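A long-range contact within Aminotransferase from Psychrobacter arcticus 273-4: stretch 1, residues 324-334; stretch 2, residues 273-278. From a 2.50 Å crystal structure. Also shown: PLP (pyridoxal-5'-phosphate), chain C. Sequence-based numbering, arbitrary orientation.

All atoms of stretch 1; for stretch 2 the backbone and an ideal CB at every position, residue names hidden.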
# COMPACT_ATOMS: atom_id res chain seq x y z
N ARG A 324 -8.10 -17.51 19.35
CA ARG A 324 -6.82 -18.23 19.24
C ARG A 324 -5.66 -17.28 18.95
O ARG A 324 -4.53 -17.62 19.27
CB ARG A 324 -6.84 -19.40 18.24
CG ARG A 324 -7.64 -20.61 18.72
CD ARG A 324 -7.50 -21.81 17.79
NE ARG A 324 -6.22 -22.51 18.01
CZ ARG A 324 -5.81 -23.61 17.35
NH1 ARG A 324 -6.54 -24.16 16.37
NH2 ARG A 324 -4.62 -24.14 17.68
N ILE A 325 -5.94 -16.10 18.35
CA ILE A 325 -4.92 -15.06 18.11
C ILE A 325 -4.31 -14.60 19.46
O ILE A 325 -3.10 -14.42 19.56
CB ILE A 325 -5.47 -13.88 17.21
CG1 ILE A 325 -4.32 -13.06 16.62
CG2 ILE A 325 -6.47 -13.01 17.95
CD1 ILE A 325 -4.75 -11.93 15.66
N LYS A 326 -5.16 -14.47 20.49
CA LYS A 326 -4.76 -14.09 21.85
C LYS A 326 -3.98 -15.23 22.54
O LYS A 326 -2.95 -14.98 23.18
CB LYS A 326 -6.01 -13.71 22.66
CG LYS A 326 -5.73 -12.92 23.92
CD LYS A 326 -7.03 -12.46 24.62
CE LYS A 326 -6.78 -11.42 25.73
NZ LYS A 326 -5.75 -11.87 26.71
N GLN A 327 -4.46 -16.48 22.40
CA GLN A 327 -3.79 -17.65 23.00
C GLN A 327 -2.42 -17.89 22.38
O GLN A 327 -1.46 -18.19 23.09
CB GLN A 327 -4.63 -18.91 22.89
CG GLN A 327 -5.98 -18.81 23.57
CD GLN A 327 -6.73 -20.12 23.52
OE1 GLN A 327 -6.38 -21.07 24.24
NE2 GLN A 327 -7.78 -20.19 22.66
N LEU A 328 -2.35 -17.73 21.06
CA LEU A 328 -1.10 -17.81 20.33
C LEU A 328 -0.08 -16.75 20.86
O LEU A 328 1.10 -17.05 21.06
CB LEU A 328 -1.38 -17.54 18.86
CG LEU A 328 -0.24 -17.59 17.86
CD1 LEU A 328 0.23 -19.04 17.80
CD2 LEU A 328 -0.69 -17.08 16.49
N SER A 329 -0.55 -15.53 21.08
CA SER A 329 0.29 -14.45 21.58
C SER A 329 0.81 -14.69 23.01
O SER A 329 1.99 -14.53 23.28
CB SER A 329 -0.51 -13.14 21.57
OG SER A 329 -0.89 -12.81 20.25
N ASP A 330 -0.10 -15.10 23.89
CA ASP A 330 0.24 -15.32 25.28
C ASP A 330 1.06 -16.58 25.53
O ASP A 330 1.98 -16.53 26.35
CB ASP A 330 -1.02 -15.38 26.16
CG ASP A 330 -1.86 -14.11 26.09
OD1 ASP A 330 -1.33 -13.04 25.74
OD2 ASP A 330 -3.07 -14.17 26.40
N ASN A 331 0.74 -17.67 24.84
CA ASN A 331 1.42 -18.97 25.08
C ASN A 331 2.70 -19.21 24.31
O ASN A 331 3.59 -19.90 24.81
CB ASN A 331 0.46 -20.16 24.82
CG ASN A 331 -0.80 -20.13 25.70
OD1 ASN A 331 -0.83 -19.48 26.74
ND2 ASN A 331 -1.83 -20.86 25.29
N GLU A 332 2.81 -18.65 23.09
CA GLU A 332 3.94 -18.93 22.21
C GLU A 332 4.81 -17.72 21.93
O GLU A 332 6.01 -17.76 22.21
CB GLU A 332 3.43 -19.53 20.89
CG GLU A 332 2.40 -20.67 21.01
CD GLU A 332 2.92 -21.94 21.71
OE1 GLU A 332 4.15 -22.19 21.76
OE2 GLU A 332 2.06 -22.71 22.21
N ILE A 333 4.22 -16.62 21.45
CA ILE A 333 5.00 -15.43 21.06
C ILE A 333 5.66 -14.73 22.27
O ILE A 333 6.89 -14.61 22.30
CB ILE A 333 4.17 -14.42 20.26
CG1 ILE A 333 3.58 -15.05 18.98
CG2 ILE A 333 5.05 -13.20 19.87
CD1 ILE A 333 2.64 -14.16 18.24
N LYS A 334 4.85 -14.30 23.24
CA LYS A 334 5.36 -13.58 24.45
C LYS A 334 6.47 -14.34 25.18
O LYS A 334 7.52 -13.75 25.44
CB LYS A 334 4.21 -13.18 25.38
CG LYS A 334 4.54 -12.50 26.75
CD LYS A 334 3.18 -12.12 27.41
CE LYS A 334 3.22 -11.63 28.88
NZ LYS A 334 1.86 -11.05 29.33
N UNK A 273 -1.14 -4.28 14.26
CA UNK A 273 -0.56 -4.91 13.08
C UNK A 273 -0.55 -6.43 13.24
O UNK A 273 -0.53 -6.93 14.37
CB UNK A 273 0.86 -4.39 12.84
N UNK A 274 -0.59 -7.13 12.10
CA UNK A 274 -0.44 -8.59 12.04
C UNK A 274 1.03 -8.98 11.76
O UNK A 274 1.36 -10.17 11.72
CB UNK A 274 -1.36 -9.17 10.96
N UNK A 275 1.92 -7.99 11.60
CA UNK A 275 3.33 -8.26 11.30
C UNK A 275 4.08 -8.98 12.43
O UNK A 275 4.75 -10.00 12.19
CB UNK A 275 4.04 -6.94 10.99
N UNK A 276 3.88 -8.51 13.64
CA UNK A 276 4.63 -9.04 14.78
C UNK A 276 4.03 -10.26 15.46
O UNK A 276 4.63 -10.79 16.39
CB UNK A 276 4.79 -7.93 15.83
N UNK A 277 2.86 -10.71 15.00
CA UNK A 277 2.33 -12.01 15.40
C UNK A 277 2.95 -13.07 14.49
O UNK A 277 2.79 -14.25 14.78
CB UNK A 277 0.80 -12.04 15.32
N UNK A 278 3.60 -12.64 13.40
CA UNK A 278 4.28 -13.51 12.44
C UNK A 278 3.84 -13.42 10.98
O UNK A 278 4.25 -14.27 10.21
CB UNK A 278 4.10 -14.96 12.90
N1 PLP C . 5.51 0.09 14.77
C2 PLP C . 6.72 -0.29 15.33
C2A PLP C . 7.01 0.15 16.72
C3 PLP C . 7.61 -1.09 14.58
O3 PLP C . 8.82 -1.50 15.09
C4 PLP C . 7.28 -1.47 13.26
C4A PLP C . 8.39 -2.09 12.41
O4A PLP C . 8.21 -3.12 11.75
C5 PLP C . 6.03 -1.05 12.70
C6 PLP C . 5.17 -0.27 13.50
C5A PLP C . 5.58 -1.38 11.26
O4P PLP C . 4.92 -2.61 11.13
P PLP C . 4.11 -2.98 9.79
O1P PLP C . 4.03 -1.98 8.66
O2P PLP C . 2.74 -3.21 10.33
O3P PLP C . 4.75 -4.21 9.28

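Position 273 has extended backbone angles (-152/153), and nothing of stretch 1 lies within 5.5 Å of its ideal CB. The nearby PLP phosphate would suit a small hydrogen-bond donor. The residue is S273, whose OG donates to PLP O2P at 2.6 Å and accepts from the backbone N of 275 at 3.1 Å.

At position 274 CA-to-CB points sideways to the helix, and the ideal CB again has no neighbour in stretch 1. A side chain extending beyond CB could still meet the methyl end of I325, which favours an apolar group with reach, such as leucine, isoleucine or methionine. The residue is L274, with chi1 m and chi2 t; its CD2 comes within 4.2 Å of I325 CD1.

Position 275 is out of reach of the helix and opens a type I beta turn that ends at 278. The phosphate again favours a short polar residue. It is S275, whose OG donates to PLP O3P at 2.6 Å, while its backbone O accepts the turn hydrogen bond from the N of 278 at 3.1 Å.

Position 276 also points sideways, with no atom of stretch 1 near its ideal CB, so a side chain here is free to run toward PLP. A long one with a terminal amine could reach the aldehyde oxygen. K276 does so: its end leads away from the helix, and NZ donates to PLP O4A at 2.7 Å. Its contact with stretch 1 is through the backbone, K276 O lying 4.3 Å from I333 CG2.

Position 277 is the one most engaged with the helix. Its CA is 7.0 Å from S329 CA, the closest CA approach between the stretches. CA-to-CB points sideways, and the ideal CB sits 4.0 Å from I333 CD1, 5.3 Å from S329 OG and 5.4 Å from I325 CG1. The methyl ends of I325 and I333 favour an apolar group; S329 OG spends its proton on I325 O (2.8 Å), though it could still accept. Valine, leucine, isoleucine or methionine are reasonable. The residue is I277, chi1 p and chi2 t. Its CD1 packs on I325 CD1 at 3.7 Å, its CB lies 3.9 Å from I333 CD1, and its CG2 approaches S329 OG at 4.5 Å. I333 CD1 also lies 3.5 Å from I277 O. No hydrogen bond joins the two stretches.

Position 278 has phi/psi of 122/12, where a CB would be jammed against the preceding carbonyl O. That calls for glycine without any help from the helix, and G278 closes the turn.

Stretch 2, residues 273-278: SLSKIG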
# COMPACT_ATOMS: atom_id res chain seq x y z
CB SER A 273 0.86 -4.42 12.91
OG SER A 273 1.45 -4.91 11.73
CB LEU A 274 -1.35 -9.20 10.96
CG LEU A 274 -2.86 -9.08 11.11
CD1 LEU A 274 -3.56 -9.88 9.97
CD2 LEU A 274 -3.30 -9.56 12.48
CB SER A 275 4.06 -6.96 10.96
OG SER A 275 3.46 -6.36 9.83
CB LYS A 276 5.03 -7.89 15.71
CG LYS A 276 5.66 -6.66 14.95
CD LYS A 276 6.98 -6.98 14.20
CE LYS A 276 7.41 -5.85 13.26
NZ LYS A 276 7.28 -4.51 13.88
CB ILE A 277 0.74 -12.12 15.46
CG1 ILE A 277 0.05 -12.12 14.08
CG2 ILE A 277 0.18 -10.99 16.29
CD1 ILE A 277 -1.46 -12.41 14.15
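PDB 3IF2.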